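Local coordinates for ABC transporter ATP-binding protein (Leptospira interrogans serovar Copenhageni, PDB 4HZI), which probably binds and hydrolyses ATP as the ATPase subunit of an orphan ABC transporter involved in manganese utilization and tolerance, at residues D145-P148 with E149-T152; V277-I280 with E281-W284. All coordinates share one frame; numbering follows the deposited sequence.

Both contacts are local and lie at the surface, on opposite sides of the chain's centre: interaction 1 begins helix 148-160 and interaction 2 turns the corner of the hairpin made by strands 275-280 and 283-288. Their centres are about 43 Å apart and their nearest atoms about 32 Å, so they do not touch. Neither includes the residues G67, G72, K73 and S74, which fit a Walker A P-loop, the usual nucleotide site of an ABC ATPase. They also differ in surroundings: residues 145-152 meet no other protein chain of the assembly, whereas residues 277-284 pack against the second subunit. Interaction 1 caps a helix with a serine-glutamate pair; interaction 2 adds an arginine-tryptophan contact to the backbone bonds of its hairpin.

Interaction 1: residues D145-P148 with E149-T152; sequences DPSP and EEET
The carboxylate of E150 takes the backbone N-H of S147 from above its plane, 40° out of it, while the CA of P146 lies 3.3 Å from the same oxygen, OE1. With S147 as N-cap of helix 148-160, this is a capping box, in which N-cap and third helical residue bond reciprocally. The bond from S147 N to E150 OE1 measures 2.9 Å and is nearly straight at 167°; in return E150 N donates to S147 OG at 3.0 Å. Serine suits the cap because its short hydroxyl, held between the backbone N and the carbonyl carbon (chi1 71°), reaches forward to an amide of the first turn. Glutamate suits its place because its chain, extended beyond CG, spans the gap back to the cap. A water donates to both E150 OE1 and D145 O, tying the carboxylate to the incoming loop.

Proline suits the first helical position, P148: an amide there has no partner in a preceding turn of helix, so the missing N-H forfeits no helical bond. The P146 ring slants across the side chain of E151, its CB 3.6 Å from E151 OE2, and both side chains also touch L133 of helix 128-133. Acidic groups at a helix start should be favoured by the helix dipole; here E149 pairs with K153, and E151 makes a weak, long ion pair with K129. The first regular helical bond runs from E151 N to S147 O. One residue on, P148 O is gripped twice, by T152 N and by T152 OG1, each at 3.1 Å and from opposite faces of the carbonyl plane.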
loop_
_atom_site.group_PDB
_atom_site.type_symbol
_atom_site.label_atom_id
_atom_site.label_comp_id
_atom_site.label_asym_id
_atom_site.label_seq_id
_atom_site.Cartn_x
_atom_site.Cartn_y
_atom_site.Cartn_z
ATOM N N ASP A 145 4.745 19.156 -30.547
ATOM C CA ASP A 145 4.277 19.919 -29.393
ATOM C C ASP A 145 2.768 20.114 -29.474
ATOM O O ASP A 145 2.183 19.984 -30.556
ATOM C CB ASP A 145 4.953 21.288 -29.309
ATOM C CG ASP A 145 6.431 21.180 -29.060
ATOM O OD1 ASP A 145 6.863 20.151 -28.482
ATOM O OD2 ASP A 145 7.156 22.121 -29.451
ATOM N N PRO A 146 2.124 20.381 -28.321
ATOM C CA PRO A 146 0.694 20.632 -28.291
ATOM C C PRO A 146 0.309 21.819 -29.165
ATOM O O PRO A 146 1.006 22.831 -29.171
ATOM C CB PRO A 146 0.423 20.955 -26.815
ATOM C CG PRO A 146 1.475 20.191 -26.082
ATOM C CD PRO A 146 2.694 20.329 -26.959
ATOM N N SER A 147 -0.751 21.643 -29.939
ATOM C CA SER A 147 -1.298 22.701 -30.750
ATOM C C SER A 147 -2.011 23.680 -29.841
ATOM O O SER A 147 -2.387 23.333 -28.704
ATOM C CB SER A 147 -2.282 22.119 -31.769
ATOM O OG SER A 147 -3.497 21.669 -31.150
ATOM N N PRO A 148 -2.233 24.911 -30.333
ATOM C CA PRO A 148 -3.129 25.835 -29.622
ATOM C C PRO A 148 -4.498 25.220 -29.213
ATOM O O PRO A 148 -4.948 25.430 -28.105
ATOM C CB PRO A 148 -3.293 26.994 -30.635
ATOM C CG PRO A 148 -1.983 27.006 -31.358
ATOM C CD PRO A 148 -1.650 25.534 -31.539
ATOM N N GLU A 149 -5.136 24.454 -30.081
ATOM C CA GLU A 149 -6.444 23.888 -29.747
ATOM C C GLU A 149 -6.334 22.765 -28.691
ATOM O O GLU A 149 -7.239 22.552 -27.862
ATOM C CB GLU A 149 -7.121 23.334 -30.987
ATOM C CG GLU A 149 -8.547 22.855 -30.710
ATOM C CD GLU A 149 -9.202 22.161 -31.901
ATOM O OE1 GLU A 149 -8.980 22.593 -33.058
ATOM O OE2 GLU A 149 -9.951 21.181 -31.673
ATOM N N GLU A 150 -5.251 22.013 -28.759
ATOM C CA GLU A 150 -4.954 21.038 -27.704
ATOM C C GLU A 150 -4.758 21.681 -26.318
ATOM O O GLU A 150 -5.314 21.200 -25.317
ATOM C CB GLU A 150 -3.736 20.200 -28.102
ATOM C CG GLU A 150 -4.119 19.136 -29.138
ATOM C CD GLU A 150 -2.949 18.499 -29.864
ATOM O OE1 GLU A 150 -1.777 18.909 -29.656
ATOM O OE2 GLU A 150 -3.219 17.553 -30.649
ATOM N N GLU A 151 -3.994 22.775 -26.260
ATOM C CA GLU A 151 -3.895 23.563 -25.017
ATOM C C GLU A 151 -5.261 23.978 -24.495
ATOM O O GLU A 151 -5.530 23.837 -23.311
ATOM C CB GLU A 151 -3.043 24.817 -25.205
ATOM C CG GLU A 151 -1.622 24.546 -25.676
ATOM C CD GLU A 151 -0.608 24.517 -24.553
ATOM O OE1 GLU A 151 -0.892 25.073 -23.470
ATOM O OE2 GLU A 151 0.484 23.945 -24.767
ATOM N N THR A 152 -6.125 24.477 -25.376
ATOM C CA THR A 152 -7.449 24.924 -24.987
ATOM C C THR A 152 -8.295 23.771 -24.452
ATOM O O THR A 152 -9.057 23.938 -23.486
ATOM C CB THR A 152 -8.188 25.579 -26.186
ATOM O OG1 THR A 152 -7.385 26.654 -26.702
ATOM C CG2 THR A 152 -9.544 26.121 -25.768
HETATM O O HOH W 1 -0.046 18.285 -32.145
#

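Interaction 2: residues V277-I280 with E281-W284; sequences VQRI and ENTW
R279 lays its side chain across the indole of W284 and sends its guanidinium on to N282, spending donors on an amide oxygen and a water while its charge lies over the ring. NH2 donates to N282 OD1 at 2.8 Å, with the oxygen in the guanidinium plane but the nitrogen well above the amide's own carbonyl plane; the N-H...O angle is a bent 140°. NH1 gives a hydrogen to a water 2.7 Å away. NH1 also sits over one face of the indole, 3.1 Å from W284 NE1; two donors cannot bond, and the attraction here is cation-pi, with CZ 4.4 Å from the centroid of the five-membered ring. Lower on the chain, CD makes a CH-pi contact with the six-membered ring. A long arginine suits this place because its bend at chi3 (58°) lets the methylenes cover the ring before the charge reaches the turn.

R279 and W284 form a non-hydrogen-bonded pair of a two-stranded antiparallel beta hairpin, closed by a type I' turn from I280 to T283. The left-handed backbone of E281 and N282 is what such a turn needs, and asparagine adopts it readily. I280 and T283 are the hydrogen-bonded pair: I280 N donates to T283 O at 3.0 Å, and I280 O accepts twice, from T283 N at 2.9 Å and from T283 OG1 at 2.7 Å. The hydroxyl comes in the carbonyl plane and the amide from above it.

At the turn, E281 OE1 accepts from Q290 N of the second subunit, and I280 and T283 both pack on I287 of that subunit. N282 ND2 makes a weak hydrogen bond to D239, and the ring of W284 meets F262 edge-to-face.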
loop_
_atom_site.group_PDB
_atom_site.type_symbol
_atom_site.label_atom_id
_atom_site.label_comp_id
_atom_site.label_asym_id
_atom_site.label_seq_id
_atom_site.Cartn_x
_atom_site.Cartn_y
_atom_site.Cartn_z
ATOM N N VAL A 277 -17.422 -9.790 6.156
ATOM C CA VAL A 277 -17.617 -8.869 5.049
ATOM C C VAL A 277 -18.838 -8.017 5.282
ATOM O O VAL A 277 -19.921 -8.536 5.550
ATOM C CB VAL A 277 -17.784 -9.612 3.713
ATOM C CG1 VAL A 277 -17.980 -8.630 2.565
ATOM C CG2 VAL A 277 -16.583 -10.517 3.457
ATOM N N GLN A 278 -18.704 -6.716 5.164
ATOM C CA GLN A 278 -19.866 -5.858 5.359
ATOM C C GLN A 278 -19.669 -4.531 4.713
ATOM O O GLN A 278 -18.572 -4.213 4.213
ATOM C CB GLN A 278 -20.148 -5.693 6.850
ATOM C CG GLN A 278 -19.028 -4.982 7.608
ATOM C CD GLN A 278 -19.094 -5.188 9.113
ATOM O OE1 GLN A 278 -18.346 -5.998 9.710
ATOM N NE2 GLN A 278 -19.955 -4.416 9.743
ATOM N N ARG A 279 -20.729 -3.739 4.678
ATOM C CA ARG A 279 -20.632 -2.386 4.192
ATOM C C ARG A 279 -20.697 -1.371 5.308
ATOM O O ARG A 279 -21.582 -1.421 6.168
ATOM C CB ARG A 279 -21.662 -2.105 3.086
ATOM C CG ARG A 279 -21.103 -2.689 1.792
ATOM C CD ARG A 279 -21.686 -2.207 0.531
ATOM N NE ARG A 279 -21.666 -0.804 0.189
ATOM C CZ ARG A 279 -20.733 -0.176 -0.535
ATOM N NH1 ARG A 279 -19.596 -0.758 -0.900
ATOM N NH2 ARG A 279 -20.924 1.086 -0.859
ATOM N N ILE A 280 -19.728 -0.458 5.305
ATOM C CA ILE A 280 -19.675 0.579 6.339
ATOM C C ILE A 280 -19.430 1.886 5.659
ATOM O O ILE A 280 -18.521 2.000 4.849
ATOM C CB ILE A 280 -18.590 0.277 7.386
ATOM C CG1 ILE A 280 -18.869 -1.068 8.057
ATOM C CG2 ILE A 280 -18.557 1.369 8.448
ATOM C CD1 ILE A 280 -17.764 -1.572 8.948
ATOM N N GLU A 281 -20.275 2.881 5.923
ATOM C CA GLU A 281 -20.173 4.183 5.251
ATOM C C GLU A 281 -19.955 4.083 3.741
ATOM O O GLU A 281 -19.096 4.766 3.139
ATOM C CB GLU A 281 -19.040 5.036 5.848
ATOM C CG GLU A 281 -19.177 5.328 7.327
ATOM C CD GLU A 281 -20.327 6.288 7.664
ATOM O OE1 GLU A 281 -20.610 7.218 6.873
ATOM O OE2 GLU A 281 -20.902 6.112 8.762
ATOM N N ASN A 282 -20.739 3.245 3.091
ATOM C CA ASN A 282 -20.623 3.165 1.619
ATOM C C ASN A 282 -19.234 2.653 1.128
ATOM O O ASN A 282 -18.805 2.954 0.005
ATOM C CB ASN A 282 -20.976 4.530 0.958
ATOM C CG ASN A 282 -21.815 4.366 -0.304
ATOM O OD1 ASN A 282 -22.524 3.368 -0.474
ATOM N ND2 ASN A 282 -21.746 5.341 -1.185
ATOM N N THR A 283 -18.550 1.885 1.978
ATOM C CA THR A 283 -17.278 1.242 1.630
ATOM C C THR A 283 -17.362 -0.248 1.977
ATOM O O THR A 283 -18.148 -0.663 2.812
ATOM C CB THR A 283 -16.066 1.827 2.401
ATOM O OG1 THR A 283 -16.151 1.467 3.775
ATOM C CG2 THR A 283 -15.969 3.346 2.286
ATOM N N TRP A 284 -16.558 -1.067 1.298
ATOM C CA TRP A 284 -16.501 -2.478 1.577
ATOM C C TRP A 284 -15.508 -2.680 2.709
ATOM O O TRP A 284 -14.378 -2.271 2.554
ATOM C CB TRP A 284 -15.971 -3.243 0.323
ATOM C CG TRP A 284 -16.953 -3.242 -0.790
ATOM C CD1 TRP A 284 -16.928 -2.466 -1.912
ATOM C CD2 TRP A 284 -18.136 -4.029 -0.874
ATOM N NE1 TRP A 284 -18.038 -2.723 -2.686
ATOM C CE2 TRP A 284 -18.779 -3.691 -2.086
ATOM C CE3 TRP A 284 -18.702 -5.013 -0.056
ATOM C CZ2 TRP A 284 -19.986 -4.298 -2.498
ATOM C CZ3 TRP A 284 -19.884 -5.622 -0.467
ATOM C CH2 TRP A 284 -20.509 -5.261 -1.679
HETATM O O HOH W 2 -18.144 0.844 -2.473
#